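Local coordinates for Poly(A) RNA polymerase protein 2 (Saccharomyces cerevisiae, PDB 3NYB) that probably adds poly(A) tails to RNA as the catalytic subunit of the TRAMP polymerase core, a complex acting in nuclear RNA surveillance, at residues L192-I203 with L217-Y225; A292-L303 with G313-I321. The protein carries 1 engineered substitution. All coordinates share one frame; numbering follows the deposited sequence.

Contact 1 of 2, residues L192-I203 with L217-Y225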
loop_
_atom_site.group_PDB
_atom_site.type_symbol
_atom_site.label_atom_id
_atom_site.label_comp_id
_atom_site.label_asym_id
_atom_site.label_seq_id
_atom_site.Cartn_x
_atom_site.Cartn_y
_atom_site.Cartn_z
ATOM N N LEU A 192 -2.523 -6.489 0.249
ATOM C CA LEU A 192 -3.701 -6.116 1.033
ATOM C C LEU A 192 -4.730 -5.366 0.211
ATOM O O LEU A 192 -5.915 -5.685 0.237
ATOM C CB LEU A 192 -3.307 -5.255 2.227
ATOM C CG LEU A 192 -2.392 -5.868 3.277
ATOM C CD1 LEU A 192 -2.026 -4.802 4.298
ATOM C CD2 LEU A 192 -3.034 -7.076 3.941
ATOM N N VAL A 193 -4.272 -4.353 -0.508
ATOM C CA VAL A 193 -5.155 -3.563 -1.340
ATOM C C VAL A 193 -5.759 -4.450 -2.413
ATOM O O VAL A 193 -6.969 -4.471 -2.607
ATOM C CB VAL A 193 -4.397 -2.409 -1.995
ATOM C CG1 VAL A 193 -5.336 -1.524 -2.798
ATOM C CG2 VAL A 193 -3.711 -1.600 -0.940
ATOM N N PHE A 194 -4.905 -5.191 -3.105
ATOM C CA PHE A 194 -5.356 -6.043 -4.190
ATOM C C PHE A 194 -6.454 -6.986 -3.714
ATOM O O PHE A 194 -7.533 -7.048 -4.304
ATOM C CB PHE A 194 -4.190 -6.837 -4.766
ATOM C CG PHE A 194 -4.608 -7.928 -5.709
ATOM C CD1 PHE A 194 -5.374 -7.639 -6.827
ATOM C CD2 PHE A 194 -4.225 -9.243 -5.482
ATOM C CE1 PHE A 194 -5.756 -8.639 -7.696
ATOM C CE2 PHE A 194 -4.599 -10.243 -6.342
ATOM C CZ PHE A 194 -5.366 -9.943 -7.453
ATOM N N SER A 195 -6.172 -7.715 -2.638
ATOM C CA SER A 195 -7.141 -8.623 -2.068
ATOM C C SER A 195 -8.453 -7.889 -1.823
ATOM O O SER A 195 -9.493 -8.238 -2.396
ATOM C CB SER A 195 -6.611 -9.201 -0.762
ATOM O OG SER A 195 -7.674 -9.662 0.050
ATOM N N PHE A 196 -8.394 -6.864 -0.978
ATOM C CA PHE A 196 -9.563 -6.055 -0.652
ATOM C C PHE A 196 -10.392 -5.684 -1.884
ATOM O O PHE A 196 -11.591 -5.956 -1.945
ATOM C CB PHE A 196 -9.128 -4.812 0.118
ATOM C CG PHE A 196 -10.106 -3.674 0.055
ATOM C CD1 PHE A 196 -11.226 -3.655 0.872
ATOM C CD2 PHE A 196 -9.885 -2.599 -0.800
ATOM C CE1 PHE A 196 -12.118 -2.591 0.825
ATOM C CE2 PHE A 196 -10.770 -1.536 -0.847
ATOM C CZ PHE A 196 -11.893 -1.533 -0.033
ATOM N N LEU A 197 -9.753 -5.075 -2.871
ATOM C CA LEU A 197 -10.435 -4.708 -4.108
ATOM C C LEU A 197 -11.155 -5.898 -4.734
ATOM O O LEU A 197 -12.342 -5.824 -5.037
ATOM C CB LEU A 197 -9.436 -4.112 -5.113
ATOM C CG LEU A 197 -9.399 -2.597 -5.372
ATOM C CD1 LEU A 197 -9.545 -1.770 -4.107
ATOM C CD2 LEU A 197 -8.136 -2.193 -6.135
ATOM N N HIS A 198 -10.435 -7.000 -4.915
ATOM C CA HIS A 198 -10.952 -8.116 -5.697
ATOM C C HIS A 198 -12.059 -8.910 -5.029
ATOM O O HIS A 198 -12.805 -9.617 -5.706
ATOM C CB HIS A 198 -9.827 -9.037 -6.159
ATOM C CG HIS A 198 -9.497 -8.898 -7.605
ATOM N ND1 HIS A 198 -9.631 -7.699 -8.289
ATOM C CD2 HIS A 198 -9.047 -9.789 -8.518
ATOM C CE1 HIS A 198 -9.276 -7.866 -9.543
ATOM N NE2 HIS A 198 -8.912 -9.130 -9.713
ATOM N N MET A 199 -12.182 -8.801 -3.712
ATOM C CA MET A 199 -13.268 -9.505 -3.043
ATOM C C MET A 199 -14.219 -8.593 -2.271
ATOM O O MET A 199 -14.707 -8.941 -1.202
ATOM C CB MET A 199 -12.732 -10.625 -2.158
ATOM C CG MET A 199 -11.682 -10.215 -1.180
ATOM S SD MET A 199 -11.166 -11.648 -0.229
ATOM C CE MET A 199 -12.683 -12.005 0.649
ATOM N N HIS A 200 -14.488 -7.426 -2.831
ATOM C CA HIS A 200 -15.415 -6.488 -2.227
ATOM C C HIS A 200 -16.776 -6.705 -2.874
ATOM O O HIS A 200 -16.881 -6.717 -4.101
ATOM C CB HIS A 200 -14.916 -5.065 -2.464
ATOM C CG HIS A 200 -15.834 -3.999 -1.962
ATOM N ND1 HIS A 200 -17.056 -3.729 -2.541
ATOM C CD2 HIS A 200 -15.693 -3.105 -0.953
ATOM C CE1 HIS A 200 -17.636 -2.730 -1.902
ATOM N NE2 HIS A 200 -16.827 -2.331 -0.934
ATOM N N PRO A 201 -17.819 -6.888 -2.049
ATOM C CA PRO A 201 -19.185 -7.231 -2.472
ATOM C C PRO A 201 -19.635 -6.513 -3.750
ATOM O O PRO A 201 -20.214 -7.137 -4.640
ATOM C CB PRO A 201 -20.031 -6.780 -1.283
ATOM C CG PRO A 201 -19.127 -6.956 -0.110
ATOM C CD PRO A 201 -17.727 -6.682 -0.593
ATOM N N ARG A 202 -19.365 -5.216 -3.844
ATOM C CA ARG A 202 -19.824 -4.429 -4.975
ATOM C C ARG A 202 -18.895 -4.583 -6.160
ATOM O O ARG A 202 -19.205 -4.135 -7.265
ATOM C CB ARG A 202 -19.907 -2.958 -4.597
ATOM C CG ARG A 202 -20.779 -2.680 -3.393
ATOM C CD ARG A 202 -22.238 -2.896 -3.727
ATOM N NE ARG A 202 -23.115 -2.296 -2.728
ATOM C CZ ARG A 202 -24.332 -1.839 -2.992
ATOM N NH1 ARG A 202 -24.808 -1.904 -4.228
ATOM N NH2 ARG A 202 -25.065 -1.309 -2.025
ATOM N N ILE A 203 -17.753 -5.218 -5.925
ATOM C CA ILE A 203 -16.727 -5.351 -6.952
ATOM C C ILE A 203 -16.725 -6.717 -7.630
ATOM O O ILE A 203 -16.613 -6.803 -8.850
ATOM C CB ILE A 203 -15.327 -5.050 -6.398
ATOM C CG1 ILE A 203 -15.180 -3.548 -6.143
ATOM C CG2 ILE A 203 -14.255 -5.543 -7.361
ATOM C CD1 ILE A 203 -13.938 -3.179 -5.374
ATOM N N LEU A 217 -13.804 3.185 -1.166
ATOM C CA LEU A 217 -12.912 2.040 -1.070
ATOM C C LEU A 217 -11.712 2.348 -0.176
ATOM O O LEU A 217 -11.238 1.483 0.559
ATOM C CB LEU A 217 -12.471 1.614 -2.463
ATOM C CG LEU A 217 -13.677 1.350 -3.373
ATOM C CD1 LEU A 217 -13.257 1.226 -4.829
ATOM C CD2 LEU A 217 -14.449 0.107 -2.914
ATOM N N LEU A 218 -11.238 3.592 -0.225
ATOM C CA LEU A 218 -10.141 4.017 0.634
ATOM C C LEU A 218 -10.559 3.875 2.081
ATOM O O LEU A 218 -9.900 3.207 2.877
ATOM C CB LEU A 218 -9.745 5.461 0.332
ATOM C CG LEU A 218 -8.351 5.967 0.744
ATOM C CD1 LEU A 218 -8.433 7.108 1.718
ATOM C CD2 LEU A 218 -7.453 4.865 1.281
ATOM N N ILE A 219 -11.676 4.492 2.418
ATOM C CA ILE A 219 -12.204 4.368 3.762
ATOM C C ILE A 219 -12.398 2.904 4.133
ATOM O O ILE A 219 -11.878 2.445 5.142
ATOM C CB ILE A 219 -13.513 5.140 3.915
ATOM C CG1 ILE A 219 -13.226 6.639 3.915
ATOM C CG2 ILE A 219 -14.208 4.739 5.192
ATOM C CD1 ILE A 219 -14.445 7.481 4.070
ATOM N N GLU A 220 -13.118 2.165 3.298
ATOM C CA GLU A 220 -13.398 0.762 3.578
ATOM C C GLU A 220 -12.134 -0.099 3.664
ATOM O O GLU A 220 -12.116 -1.118 4.352
ATOM C CB GLU A 220 -14.383 0.194 2.555
ATOM C CG GLU A 220 -15.720 0.915 2.553
ATOM C CD GLU A 220 -16.624 0.497 1.409
ATOM O OE1 GLU A 220 -16.168 -0.246 0.517
ATOM O OE2 GLU A 220 -17.796 0.919 1.405
ATOM N N PHE A 221 -11.076 0.302 2.974
ATOM C CA PHE A 221 -9.818 -0.411 3.104
ATOM C C PHE A 221 -9.284 -0.282 4.530
ATOM O O PHE A 221 -8.844 -1.259 5.126
ATOM C CB PHE A 221 -8.783 0.103 2.098
ATOM C CG PHE A 221 -7.376 -0.359 2.385
ATOM C CD1 PHE A 221 -6.861 -1.479 1.769
ATOM C CD2 PHE A 221 -6.568 0.338 3.267
ATOM C CE1 PHE A 221 -5.563 -1.905 2.025
ATOM C CE2 PHE A 221 -5.275 -0.082 3.525
ATOM C CZ PHE A 221 -4.773 -1.203 2.905
ATOM N N PHE A 222 -9.308 0.929 5.072
ATOM C CA PHE A 222 -8.829 1.144 6.432
ATOM C C PHE A 222 -9.762 0.508 7.451
ATOM O O PHE A 222 -9.352 0.156 8.557
ATOM C CB PHE A 222 -8.676 2.636 6.728
ATOM C CG PHE A 222 -7.548 3.287 5.982
ATOM C CD1 PHE A 222 -6.267 2.766 6.052
ATOM C CD2 PHE A 222 -7.767 4.420 5.221
ATOM C CE1 PHE A 222 -5.229 3.358 5.371
ATOM C CE2 PHE A 222 -6.739 5.013 4.540
ATOM C CZ PHE A 222 -5.464 4.485 4.613
ATOM N N GLU A 223 -11.025 0.371 7.067
ATOM C CA GLU A 223 -12.031 -0.232 7.923
ATOM C C GLU A 223 -11.804 -1.729 8.020
ATOM O O GLU A 223 -11.837 -2.312 9.101
ATOM C CB GLU A 223 -13.418 0.041 7.351
ATOM C CG GLU A 223 -14.537 -0.637 8.095
ATOM C CD GLU A 223 -15.869 -0.440 7.418
ATOM O OE1 GLU A 223 -16.802 0.065 8.080
ATOM O OE2 GLU A 223 -15.970 -0.785 6.218
ATOM N N LEU A 224 -11.568 -2.352 6.875
ATOM C CA LEU A 224 -11.315 -3.778 6.844
ATOM C C LEU A 224 -10.084 -4.103 7.664
ATOM O O LEU A 224 -10.151 -4.860 8.629
ATOM C CB LEU A 224 -11.145 -4.260 5.404
ATOM C CG LEU A 224 -11.048 -5.772 5.228
ATOM C CD1 LEU A 224 -9.641 -6.244 5.447
ATOM C CD2 LEU A 224 -11.993 -6.482 6.183
ATOM N N TYR A 225 -8.960 -3.508 7.286
ATOM C CA TYR A 225 -7.668 -3.858 7.866
ATOM C C TYR A 225 -7.373 -3.129 9.166
ATOM O O TYR A 225 -6.351 -3.369 9.800
ATOM C CB TYR A 225 -6.546 -3.606 6.861
ATOM C CG TYR A 225 -6.627 -4.485 5.638
ATOM C CD1 TYR A 225 -6.537 -5.862 5.745
ATOM C CD2 TYR A 225 -6.786 -3.940 4.372
ATOM C CE1 TYR A 225 -6.601 -6.673 4.630
ATOM C CE2 TYR A 225 -6.856 -4.747 3.252
ATOM C CZ TYR A 225 -6.762 -6.113 3.390
ATOM O OH TYR A 225 -6.833 -6.924 2.284
#

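Contact 2 of 2, residues A292-L303 with G313-I321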
loop_
_atom_site.group_PDB
_atom_site.type_symbol
_atom_site.label_atom_id
_atom_site.label_comp_id
_atom_site.label_asym_id
_atom_site.label_seq_id
_atom_site.Cartn_x
_atom_site.Cartn_y
_atom_site.Cartn_z
ATOM N N ALA A 292 -6.723 6.065 10.653
ATOM C CA ALA A 292 -6.979 6.643 9.347
ATOM C C ALA A 292 -8.479 6.644 9.056
ATOM O O ALA A 292 -9.051 7.656 8.648
ATOM C CB ALA A 292 -6.207 5.891 8.276
ATOM N N PHE A 293 -9.113 5.503 9.274
ATOM C CA PHE A 293 -10.561 5.403 9.186
ATOM C C PHE A 293 -11.248 6.473 10.043
ATOM O O PHE A 293 -12.098 7.213 9.554
ATOM C CB PHE A 293 -10.996 4.012 9.630
ATOM C CG PHE A 293 -12.468 3.835 9.681
ATOM C CD1 PHE A 293 -13.140 3.253 8.623
ATOM C CD2 PHE A 293 -13.189 4.248 10.787
ATOM C CE1 PHE A 293 -14.505 3.084 8.663
ATOM C CE2 PHE A 293 -14.553 4.087 10.834
ATOM C CZ PHE A 293 -15.215 3.502 9.771
ATOM N N ASP A 294 -10.877 6.556 11.320
ATOM C CA ASP A 294 -11.473 7.535 12.226
ATOM C C ASP A 294 -11.340 8.947 11.673
ATOM O O ASP A 294 -12.308 9.707 11.663
ATOM C CB ASP A 294 -10.828 7.466 13.610
ATOM C CG ASP A 294 -11.221 6.217 14.378
ATOM O OD1 ASP A 294 -11.842 5.314 13.780
ATOM O OD2 ASP A 294 -10.904 6.138 15.584
ATOM N N LEU A 295 -10.138 9.288 11.212
ATOM C CA LEU A 295 -9.856 10.624 10.695
ATOM C C LEU A 295 -10.669 10.945 9.443
ATOM O O LEU A 295 -11.313 11.994 9.368
ATOM C CB LEU A 295 -8.363 10.778 10.408
ATOM C CG LEU A 295 -7.427 10.916 11.614
ATOM C CD1 LEU A 295 -6.024 10.409 11.306
ATOM C CD2 LEU A 295 -7.376 12.351 12.085
ATOM N N LEU A 296 -10.641 10.035 8.470
ATOM C CA LEU A 296 -11.375 10.215 7.215
ATOM C C LEU A 296 -12.883 10.348 7.422
ATOM O O LEU A 296 -13.508 11.280 6.909
ATOM C CB LEU A 296 -11.106 9.059 6.251
ATOM C CG LEU A 296 -9.695 8.907 5.689
ATOM C CD1 LEU A 296 -9.617 7.615 4.893
ATOM C CD2 LEU A 296 -9.311 10.090 4.820
ATOM N N THR A 297 -13.458 9.402 8.164
ATOM C CA THR A 297 -14.893 9.396 8.424
ATOM C C THR A 297 -15.318 10.611 9.243
ATOM O O THR A 297 -16.323 11.252 8.930
ATOM C CB THR A 297 -15.341 8.109 9.136
ATOM O OG1 THR A 297 -14.756 8.049 10.442
ATOM C CG2 THR A 297 -14.913 6.889 8.337
ATOM N N ASN A 298 -14.559 10.931 10.287
ATOM C CA ASN A 298 -14.875 12.098 11.108
ATOM C C ASN A 298 -14.876 13.351 10.266
ATOM O O ASN A 298 -15.764 14.191 10.380
ATOM C CB ASN A 298 -13.870 12.260 12.244
ATOM C CG ASN A 298 -14.159 11.344 13.401
ATOM O OD1 ASN A 298 -15.275 10.842 13.545
ATOM N ND2 ASN A 298 -13.154 11.112 14.233
ATOM N N ARG A 299 -13.858 13.463 9.421
ATOM C CA ARG A 299 -13.716 14.581 8.503
ATOM C C ARG A 299 -14.928 14.687 7.578
ATOM O O ARG A 299 -15.498 15.766 7.400
ATOM C CB ARG A 299 -12.431 14.412 7.691
ATOM C CG ARG A 299 -12.149 15.505 6.675
ATOM C CD ARG A 299 -12.095 16.873 7.316
ATOM N NE ARG A 299 -11.308 17.810 6.530
ATOM C CZ ARG A 299 -10.952 19.014 6.958
ATOM N NH1 ARG A 299 -11.335 19.416 8.163
ATOM N NH2 ARG A 299 -10.217 19.813 6.184
ATOM N N CYS A 300 -15.324 13.566 6.992
ATOM C CA CYS A 300 -16.493 13.551 6.126
ATOM C C CYS A 300 -17.740 14.078 6.839
ATOM O O CYS A 300 -18.479 14.889 6.283
ATOM C CB CYS A 300 -16.732 12.147 5.575
ATOM S SG CYS A 300 -15.553 11.657 4.296
ATOM N N PHE A 301 -17.978 13.621 8.066
ATOM C CA PHE A 301 -19.107 14.128 8.834
ATOM C C PHE A 301 -18.957 15.639 8.979
ATOM O O PHE A 301 -19.880 16.400 8.690
ATOM C CB PHE A 301 -19.181 13.478 10.216
ATOM C CG PHE A 301 -19.405 11.991 10.186
ATOM C CD1 PHE A 301 -18.709 11.158 11.046
ATOM C CD2 PHE A 301 -20.310 11.427 9.305
ATOM C CE1 PHE A 301 -18.910 9.789 11.028
ATOM C CE2 PHE A 301 -20.514 10.059 9.284
ATOM C CZ PHE A 301 -19.813 9.239 10.146
ATOM N N GLU A 302 -17.771 16.060 9.409
ATOM C CA GLU A 302 -17.478 17.467 9.670
ATOM C C GLU A 302 -17.778 18.404 8.499
ATOM O O GLU A 302 -18.204 19.536 8.708
ATOM C CB GLU A 302 -16.022 17.636 10.109
ATOM C CG GLU A 302 -15.636 19.074 10.422
ATOM C CD GLU A 302 -14.143 19.248 10.650
ATOM O OE1 GLU A 302 -13.363 18.361 10.242
ATOM O OE2 GLU A 302 -13.750 20.278 11.236
ATOM N N LEU A 303 -17.553 17.939 7.274
ATOM C CA LEU A 303 -17.773 18.777 6.094
ATOM C C LEU A 303 -19.214 18.707 5.601
ATOM O O LEU A 303 -19.810 19.729 5.256
ATOM C CB LEU A 303 -16.804 18.402 4.966
ATOM C CG LEU A 303 -15.306 18.543 5.261
ATOM C CD1 LEU A 303 -14.487 17.957 4.134
ATOM C CD2 LEU A 303 -14.909 19.993 5.515
ATOM N N GLY A 313 -11.890 25.504 -0.396
ATOM C CA GLY A 313 -10.462 25.269 -0.279
ATOM C C GLY A 313 -10.035 24.282 0.792
ATOM O O GLY A 313 -8.905 24.350 1.275
ATOM N N LYS A 314 -10.921 23.364 1.169
ATOM C CA LYS A 314 -10.589 22.409 2.217
ATOM C C LYS A 314 -10.088 21.098 1.645
ATOM O O LYS A 314 -10.271 20.819 0.469
ATOM C CB LYS A 314 -11.763 22.172 3.170
ATOM C CG LYS A 314 -12.011 23.328 4.112
ATOM C CD LYS A 314 -10.701 23.967 4.543
ATOM C CE LYS A 314 -10.952 25.264 5.300
ATOM N NZ LYS A 314 -11.832 25.018 6.472
ATOM N N SER A 315 -9.440 20.309 2.495
ATOM C CA SER A 315 -8.833 19.062 2.078
ATOM C C SER A 315 -9.226 17.938 3.008
ATOM O O SER A 315 -9.066 18.045 4.222
ATOM C CB SER A 315 -7.317 19.190 2.073
ATOM O OG SER A 315 -6.735 17.926 1.849
ATOM N N ILE A 316 -9.737 16.856 2.431
ATOM C CA ILE A 316 -10.112 15.678 3.202
ATOM C C ILE A 316 -8.871 14.854 3.548
ATOM O O ILE A 316 -8.649 14.521 4.717
ATOM C CB ILE A 316 -11.082 14.780 2.424
ATOM C CG1 ILE A 316 -12.412 15.479 2.184
ATOM C CG2 ILE A 316 -11.321 13.491 3.170
ATOM C CD1 ILE A 316 -13.329 14.699 1.263
ATOM N N LEU A 317 -8.077 14.535 2.521
ATOM C CA LEU A 317 -6.861 13.739 2.672
ATOM C C LEU A 317 -5.806 14.439 3.527
ATOM O O LEU A 317 -5.094 13.792 4.293
ATOM C CB LEU A 317 -6.246 13.408 1.311
ATOM C CG LEU A 317 -6.925 12.459 0.350
ATOM C CD1 LEU A 317 -6.171 12.437 -0.979
ATOM C CD2 LEU A 317 -6.962 11.080 0.958
ATOM N N GLY A 318 -5.716 15.756 3.387
ATOM C CA GLY A 318 -4.595 16.525 3.903
ATOM C C GLY A 318 -4.044 16.140 5.266
ATOM O O GLY A 318 -2.828 16.043 5.434
ATOM N N ASN A 319 -4.920 15.949 6.249
ATOM C CA ASN A 319 -4.466 15.645 7.598
ATOM C C ASN A 319 -4.269 14.144 7.845
ATOM O O ASN A 319 -3.637 13.744 8.821
ATOM C CB ASN A 319 -5.402 16.265 8.640
ATOM C CG ASN A 319 -4.790 16.274 10.041
ATOM O OD1 ASN A 319 -4.424 15.229 10.574
ATOM N ND2 ASN A 319 -4.682 17.452 10.638
ATOM N N VAL A 320 -4.791 13.299 6.960
ATOM C CA VAL A 320 -4.630 11.850 7.174
ATOM C C VAL A 320 -3.245 11.386 6.710
ATOM O O VAL A 320 -2.458 10.812 7.484
ATOM C CB VAL A 320 -5.771 11.004 6.536
ATOM C CG1 VAL A 320 -5.593 9.524 6.824
ATOM C CG2 VAL A 320 -7.129 11.445 7.074
ATOM N N ILE A 321 -2.986 11.593 5.419
ATOM C CA ILE A 321 -1.643 11.510 4.854
ATOM C C ILE A 321 -0.934 12.720 5.428
ATOM O O ILE A 321 -1.619 13.639 5.921
ATOM C CB ILE A 321 -1.670 11.712 3.338
ATOM C CG1 ILE A 321 -2.040 13.160 3.000
ATOM C CG2 ILE A 321 -2.671 10.795 2.695
ATOM C CD1 ILE A 321 -2.073 13.478 1.499
#

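Contact 1 of 2, residues L192-I203 with L217-Y225
Phe196 pushes out of helix 186-198 as a knob into the hole made by Leu217, Glu220, Phe221 and Tyr225 of helix 214-228. Its CB lies 3.9 Å from Tyr225 CE2. CG runs anti to the backbone N (chi1 158°) and carries the ring in against the backbone of helix 214-228. On one flank CD2 and CE2 meet Phe221, whose CB stands over the ring face. Phe221 also turns its ring edge to that face, a T-shaped pair with planes at 84°. On the other flank CD1 lies by Phe221 CA, CE1 comes to 4.0 Å from Glu220 CB, and CZ ends near Phe221 N and Leu217 O. The two helices cross steeply, their N-to-C directions 108° apart, in the helical central domain that accompanies the nucleotidyltransferase palm. Near Leu192, Tyr225 OH donates to Leu192 O (2.6 Å), a carbonyl that also takes the helical bond from Phe196 N, while Leu192 CB and CD2 cover a face of the tyrosine ring. Val193 CG2 abuts Phe221 CE1 at 3.5 Å. Beyond the helix end, His200 N-caps the next turn through ND1, which accepts from Arg202 N. His200 NE2 donates to Glu220 OE1 at 2.6 Å, on the syn side but tilted from the carboxylate plane, though the two planes are nearly parallel; the ring lies between Leu217 CD2 and Pro201 CD. A leucine at His200 would probably leave Glu220 OE1 without this donor and Arg202 N without its cap. Glu220 OE2 is held by Tyr28 and Arg26 of the Protein AIR2 chain.

Contact 2 of 2, residues A292-L303 with G313-I321
Val320 fits against helix 282-304 with both of its methyl groups: CG1, anti to the backbone N (chi1 -178°), faces Ala292 CB, and CG2 meets Leu296 CD2 at 3.4 Å and Leu295 CB at 3.6 Å. Four residues earlier, Ile316 extends this buried seam toward the C-terminal end of the 292-303 segment. Its CG2 lies against the aliphatic part of Arg299, 4.1 Å from Arg299 CG, and its CG1 meets Leu303 CD1 at 3.8 Å. Trp20 and Leu21 of helix 17-31 also pack on Ile316.

The outer side is polar but firmly held at Arg299. A bend at chi2 (57°) directs its guanidinium to the next carbonyl: Arg299 NH2 approaches Ser315 O from above the carbonyl plane at 2.9 Å, and NE adds a weak second bond. Leu303 CD2 lies over one guanidinium face, and NH1 forms a salt bridge with Glu302 within the helix. Looser are the exposed Lys314, which adds little more than its CB near Arg299 NH2 while its amino group bonds to Asp310 O, and the exposed Asn319, no nearer than 4.4 Å to Leu295 (OD1 to CD2).

Ser315 OG, which also bonds to Glu24, accepts from Gly318 N at 2.8 Å, an ST motif at the start of a run, 316-320, with helical backbone angles but without the regular bonds.

How the contacts relate
Followed from the N terminus, the chain runs along helix 186-198, and contact 1 closes a loop of 13 residues when helix 214-228 returns across it. The two-stranded hairpin 234-238/243-247 comes later, before helix 282-304, and contact 2 then closes a second loop, of nine residues, near the C terminus. The loops follow one another in series, neither enclosing nor crossing the other. They nevertheless adjoin in space, with centres about 19 Å apart: Leu218, Phe222 and Glu223 of contact 1 pack on Ala292, Phe293 and Leu296 of contact 2. Helix 282-304 is thus layered between helix 214-228 and the C-terminal segment, which also reaches helix 17-31.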